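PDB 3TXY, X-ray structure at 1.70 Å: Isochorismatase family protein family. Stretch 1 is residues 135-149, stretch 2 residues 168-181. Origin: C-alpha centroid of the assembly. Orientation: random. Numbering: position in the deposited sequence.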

# COMPACT_ATOMS: atom_id res chain seq x y z
N ALA A 135 -8.93 -3.55 8.71
CA ALA A 135 -8.79 -4.93 8.23
C ALA A 135 -7.34 -5.20 7.82
O ALA A 135 -6.63 -4.32 7.38
N THR A 136 -6.93 -6.45 7.97
CA THR A 136 -5.56 -6.87 7.65
C THR A 136 -5.11 -6.37 6.29
O THR A 136 -4.04 -5.77 6.19
N ASN A 137 -5.92 -6.58 5.27
CA ASN A 137 -5.55 -6.21 3.91
C ASN A 137 -5.80 -4.77 3.52
O ASN A 137 -5.43 -4.37 2.42
N ILE A 138 -6.48 -3.99 4.35
CA ILE A 138 -6.88 -2.65 3.94
C ILE A 138 -6.08 -1.63 4.77
O ILE A 138 -4.96 -1.31 4.41
N GLY A 139 -6.63 -1.17 5.89
CA GLY A 139 -5.95 -0.17 6.71
C GLY A 139 -4.64 -0.66 7.30
O GLY A 139 -3.66 0.09 7.35
N VAL A 140 -4.62 -1.91 7.76
CA VAL A 140 -3.39 -2.48 8.31
C VAL A 140 -2.32 -2.56 7.22
O VAL A 140 -1.22 -2.02 7.37
N GLU A 141 -2.65 -3.18 6.10
CA GLU A 141 -1.66 -3.40 5.04
C GLU A 141 -1.14 -2.10 4.42
O GLU A 141 0.05 -1.95 4.17
N SER A 142 -2.04 -1.15 4.15
CA SER A 142 -1.63 0.14 3.58
C SER A 142 -0.67 0.87 4.52
O SER A 142 0.32 1.48 4.07
N THR A 143 -0.95 0.81 5.82
CA THR A 143 -0.06 1.41 6.80
C THR A 143 1.28 0.68 6.82
O THR A 143 2.35 1.32 6.87
N ALA A 144 1.22 -0.66 6.78
CA ALA A 144 2.42 -1.51 6.77
C ALA A 144 3.31 -1.21 5.54
O ALA A 144 4.53 -1.01 5.67
N ARG A 145 2.69 -1.18 4.37
CA ARG A 145 3.41 -0.85 3.15
C ARG A 145 4.09 0.51 3.20
O ARG A 145 5.25 0.66 2.83
N GLU A 146 3.37 1.53 3.65
CA GLU A 146 3.92 2.86 3.73
C GLU A 146 5.01 2.97 4.80
O GLU A 146 5.99 3.67 4.61
N ALA A 147 4.81 2.30 5.94
CA ALA A 147 5.79 2.34 7.04
C ALA A 147 7.12 1.74 6.59
O ALA A 147 8.20 2.27 6.85
N TYR A 148 7.02 0.64 5.86
CA TYR A 148 8.19 0.00 5.26
C TYR A 148 8.95 1.00 4.35
O TYR A 148 10.17 1.14 4.45
N GLU A 149 8.23 1.69 3.47
CA GLU A 149 8.87 2.64 2.55
C GLU A 149 9.50 3.82 3.28
O GLU A 149 10.46 4.43 2.79
N ALA A 168 -7.92 -14.25 2.63
CA ALA A 168 -7.31 -12.91 2.62
C ALA A 168 -6.32 -12.74 3.74
O ALA A 168 -5.25 -12.18 3.56
N GLN A 169 -6.66 -13.25 4.92
CA GLN A 169 -5.72 -13.23 6.03
C GLN A 169 -4.43 -13.92 5.65
O GLN A 169 -3.34 -13.37 5.80
N THR A 170 -4.57 -15.14 5.15
CA THR A 170 -3.41 -15.93 4.78
C THR A 170 -2.58 -15.29 3.69
O THR A 170 -1.36 -15.28 3.78
N PHE A 171 -3.24 -14.73 2.68
CA PHE A 171 -2.52 -14.05 1.62
C PHE A 171 -1.65 -12.91 2.16
O PHE A 171 -0.48 -12.84 1.86
N ALA A 172 -2.22 -12.03 2.98
CA ALA A 172 -1.45 -10.92 3.55
C ALA A 172 -0.32 -11.45 4.43
O ALA A 172 0.82 -11.02 4.32
N LEU A 173 -0.62 -12.40 5.32
CA LEU A 173 0.38 -12.85 6.29
C LEU A 173 1.51 -13.67 5.70
O LEU A 173 2.61 -13.68 6.25
N THR A 174 1.24 -14.35 4.59
CA THR A 174 2.24 -15.23 3.98
C THR A 174 2.85 -14.67 2.69
O THR A 174 4.03 -14.94 2.40
N GLN A 175 2.09 -13.88 1.93
CA GLN A 175 2.55 -13.42 0.61
C GLN A 175 3.07 -11.97 0.58
O GLN A 175 3.86 -11.63 -0.28
N ILE A 176 2.61 -11.13 1.51
CA ILE A 176 2.96 -9.72 1.52
C ILE A 176 3.79 -9.32 2.72
O ILE A 176 4.86 -8.82 2.58
N PHE A 177 3.25 -9.52 3.92
CA PHE A 177 3.89 -8.98 5.11
C PHE A 177 5.32 -9.50 5.35
O PHE A 177 6.17 -8.73 5.79
N PRO A 178 5.59 -10.80 5.09
CA PRO A 178 6.97 -11.28 5.27
C PRO A 178 8.00 -10.55 4.40
O PRO A 178 9.18 -10.57 4.73
N LYS A 179 7.55 -9.91 3.31
CA LYS A 179 8.45 -9.17 2.43
C LYS A 179 8.73 -7.72 2.86
O LYS A 179 9.71 -7.10 2.36
N LEU A 180 7.89 -7.19 3.76
CA LEU A 180 8.01 -5.81 4.20
C LEU A 180 8.25 -5.73 5.72
O LEU A 180 8.45 -4.65 6.25
N GLY A 181 8.28 -6.87 6.40
CA GLY A 181 8.46 -6.85 7.83
C GLY A 181 8.39 -8.26 8.40
O GLY A 181 8.71 -9.24 7.70

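Phe 177 fills the middle of the contact. Its CA-to-CB bond points sideways, but chi1 near m (-66°) brings the ring across to the first helix. There it sits as a knob among Thr 136, Val 140, Glu 141 and Ala 144. Val 140, with chi1 t, places CG1 4.2 Å from Phe 177 CZ. Ala 144 CB lies 4.2 Å from Phe 177 CE1. The ring edge meets Glu 141 CG, 3.8 Å from Phe 177 CE1, and the backbone of Thr 136, whose O is 3.6 Å from Phe 177 CZ.

Leu 180 carries the largest buried area of the contact. Both of its chi angles are p. Leu 180 CD1 is 4.2 Å from Ala 144 CB, and Leu 180 CD2 is 3.7 Å from Arg 145 CG. Tyr 148 (chi1 t) lays a ring face against this residue. Leu 180 CB is 3.9 Å from the Tyr 148 ring centroid, a CH-pi contact.

The helix of residues 136-149 runs beside the helix of the second stretch, with their N-to-C directions 21° apart. Their axes approach to 10.2 Å.

Ile 176 (m, m) points toward the first helix and meets a charged pair. Ile 176 CG2 is 3.7 Å from Glu 141 OE2, and Ile 176 CD1 is 3.7 Å from Arg 145 NH2. The pair is a salt bridge within the first helix, with Arg 145 NH2 2.9 Å from Glu 141 OE2. Arg 145 NE also donates to Glu 141 OE2, at 3.0 Å.

The polar edge lies at the N-terminal end of the first helix. Small Ala 172 packs there, its CB 3.8 Å from Thr 136 CG2. Thr 136 (chi1 m) donates a hydrogen bond from OG1 to Gln 169 OE1 at 2.7 Å. Asn 137, also m, donates from ND2 to the backbone Ala 168 O at 3.0 Å.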

# COMPACT_ATOMS: atom_id res chain seq x y z
CB ALA A 135 -9.72 -5.18 7.04
CB THR A 136 -5.46 -8.41 7.67
OG1 THR A 136 -6.04 -8.89 8.90
CG2 THR A 136 -4.00 -8.85 7.58
CB ASN A 137 -6.28 -7.09 2.88
CG ASN A 137 -6.31 -8.53 3.26
OD1 ASN A 137 -7.03 -8.91 4.20
ND2 ASN A 137 -5.57 -9.36 2.52
CB ILE A 138 -8.41 -2.49 4.03
CG1 ILE A 138 -9.12 -3.54 3.16
CG2 ILE A 138 -8.85 -1.07 3.69
CD1 ILE A 138 -8.81 -3.50 1.66
CB VAL A 140 -3.62 -3.85 8.95
CG1 VAL A 140 -2.28 -4.51 9.31
CG2 VAL A 140 -4.57 -3.71 10.15
CB GLU A 141 -2.21 -4.31 3.95
CG GLU A 141 -1.22 -4.55 2.81
CD GLU A 141 -1.61 -5.73 1.95
OE1 GLU A 141 -2.39 -6.59 2.42
OE2 GLU A 141 -1.11 -5.79 0.79
CB SER A 142 -2.83 1.02 3.27
OG SER A 142 -3.48 0.62 2.07
CB THR A 143 -0.71 1.38 8.21
OG1 THR A 143 -1.99 2.05 8.16
CG2 THR A 143 0.20 2.05 9.24
CB ALA A 144 2.01 -2.98 6.78
CB ARG A 145 2.44 -0.89 1.97
CG ARG A 145 2.11 -2.31 1.54
CD ARG A 145 1.11 -2.28 0.38
NE ARG A 145 0.71 -3.61 -0.06
CZ ARG A 145 1.10 -4.22 -1.18
NH1 ARG A 145 1.91 -3.62 -2.05
NH2 ARG A 145 0.64 -5.43 -1.44
CB GLU A 146 2.81 3.89 3.95
CG GLU A 146 3.32 5.32 3.92
CD GLU A 146 2.27 6.37 3.56
OE1 GLU A 146 2.67 7.53 3.42
OE2 GLU A 146 1.06 6.06 3.41
CB ALA A 147 5.24 1.60 8.24
CB TYR A 148 7.71 -1.21 4.47
CG TYR A 148 8.67 -1.82 3.48
CD1 TYR A 148 9.73 -2.59 3.92
CD2 TYR A 148 8.47 -1.68 2.10
CE1 TYR A 148 10.59 -3.19 3.02
CE2 TYR A 148 9.34 -2.27 1.20
CZ TYR A 148 10.40 -3.01 1.67
OH TYR A 148 11.25 -3.61 0.78
CB GLU A 149 7.86 3.15 1.52
CG GLU A 149 7.40 2.02 0.63
CD GLU A 149 6.80 2.46 -0.67
OE1 GLU A 149 6.87 3.66 -1.02
OE2 GLU A 149 6.29 1.56 -1.36
CB ALA A 168 -8.38 -11.83 2.70
CB GLN A 169 -6.31 -13.90 7.25
CG GLN A 169 -5.38 -13.89 8.47
CD GLN A 169 -5.47 -12.60 9.27
OE1 GLN A 169 -6.00 -11.60 8.80
NE2 GLN A 169 -4.98 -12.64 10.53
CB THR A 170 -3.81 -17.37 4.39
OG1 THR A 170 -4.33 -18.01 5.57
CG2 THR A 170 -2.59 -18.16 3.88
CB PHE A 171 -3.47 -13.49 0.56
CG PHE A 171 -2.74 -12.96 -0.62
CD1 PHE A 171 -2.36 -11.63 -0.68
CD2 PHE A 171 -2.36 -13.82 -1.64
CE1 PHE A 171 -1.65 -11.16 -1.78
CE2 PHE A 171 -1.65 -13.35 -2.74
CZ PHE A 171 -1.30 -12.02 -2.80
CB ALA A 172 -2.37 -10.00 4.37
CB LEU A 173 -0.28 -13.65 7.43
CG LEU A 173 -1.22 -12.92 8.39
CD1 LEU A 173 -1.64 -13.86 9.52
CD2 LEU A 173 -0.61 -11.65 8.96
CB THR A 174 1.66 -16.63 3.72
OG1 THR A 174 0.66 -16.58 2.69
CG2 THR A 174 1.05 -17.20 5.01
CB GLN A 175 1.46 -13.59 -0.47
CG GLN A 175 0.92 -15.00 -0.63
CD GLN A 175 1.95 -15.99 -1.12
OE1 GLN A 175 2.66 -15.74 -2.11
NE2 GLN A 175 2.03 -17.13 -0.44
CB ILE A 176 1.73 -8.78 1.49
CG1 ILE A 176 0.80 -9.13 0.32
CG2 ILE A 176 2.20 -7.33 1.40
CD1 ILE A 176 1.43 -8.99 -1.06
CB PHE A 177 3.03 -9.22 6.34
CG PHE A 177 1.73 -8.45 6.33
CD1 PHE A 177 1.53 -7.34 5.51
CD2 PHE A 177 0.73 -8.82 7.21
CE1 PHE A 177 0.33 -6.65 5.55
CE2 PHE A 177 -0.47 -8.14 7.25
CZ PHE A 177 -0.67 -7.05 6.43
CB PRO A 178 6.88 -12.77 4.88
CG PRO A 178 5.46 -13.13 5.10
CD PRO A 178 4.69 -11.90 4.69
CB LYS A 179 7.91 -9.18 1.00
CG LYS A 179 7.73 -10.58 0.46
CD LYS A 179 6.92 -10.59 -0.81
CE LYS A 179 6.97 -11.96 -1.50
NZ LYS A 179 5.77 -12.26 -2.31
CB LEU A 180 6.79 -4.99 3.75
CG LEU A 180 5.40 -5.41 4.21
CD1 LEU A 180 5.24 -5.38 5.73
CD2 LEU A 180 4.29 -4.58 3.54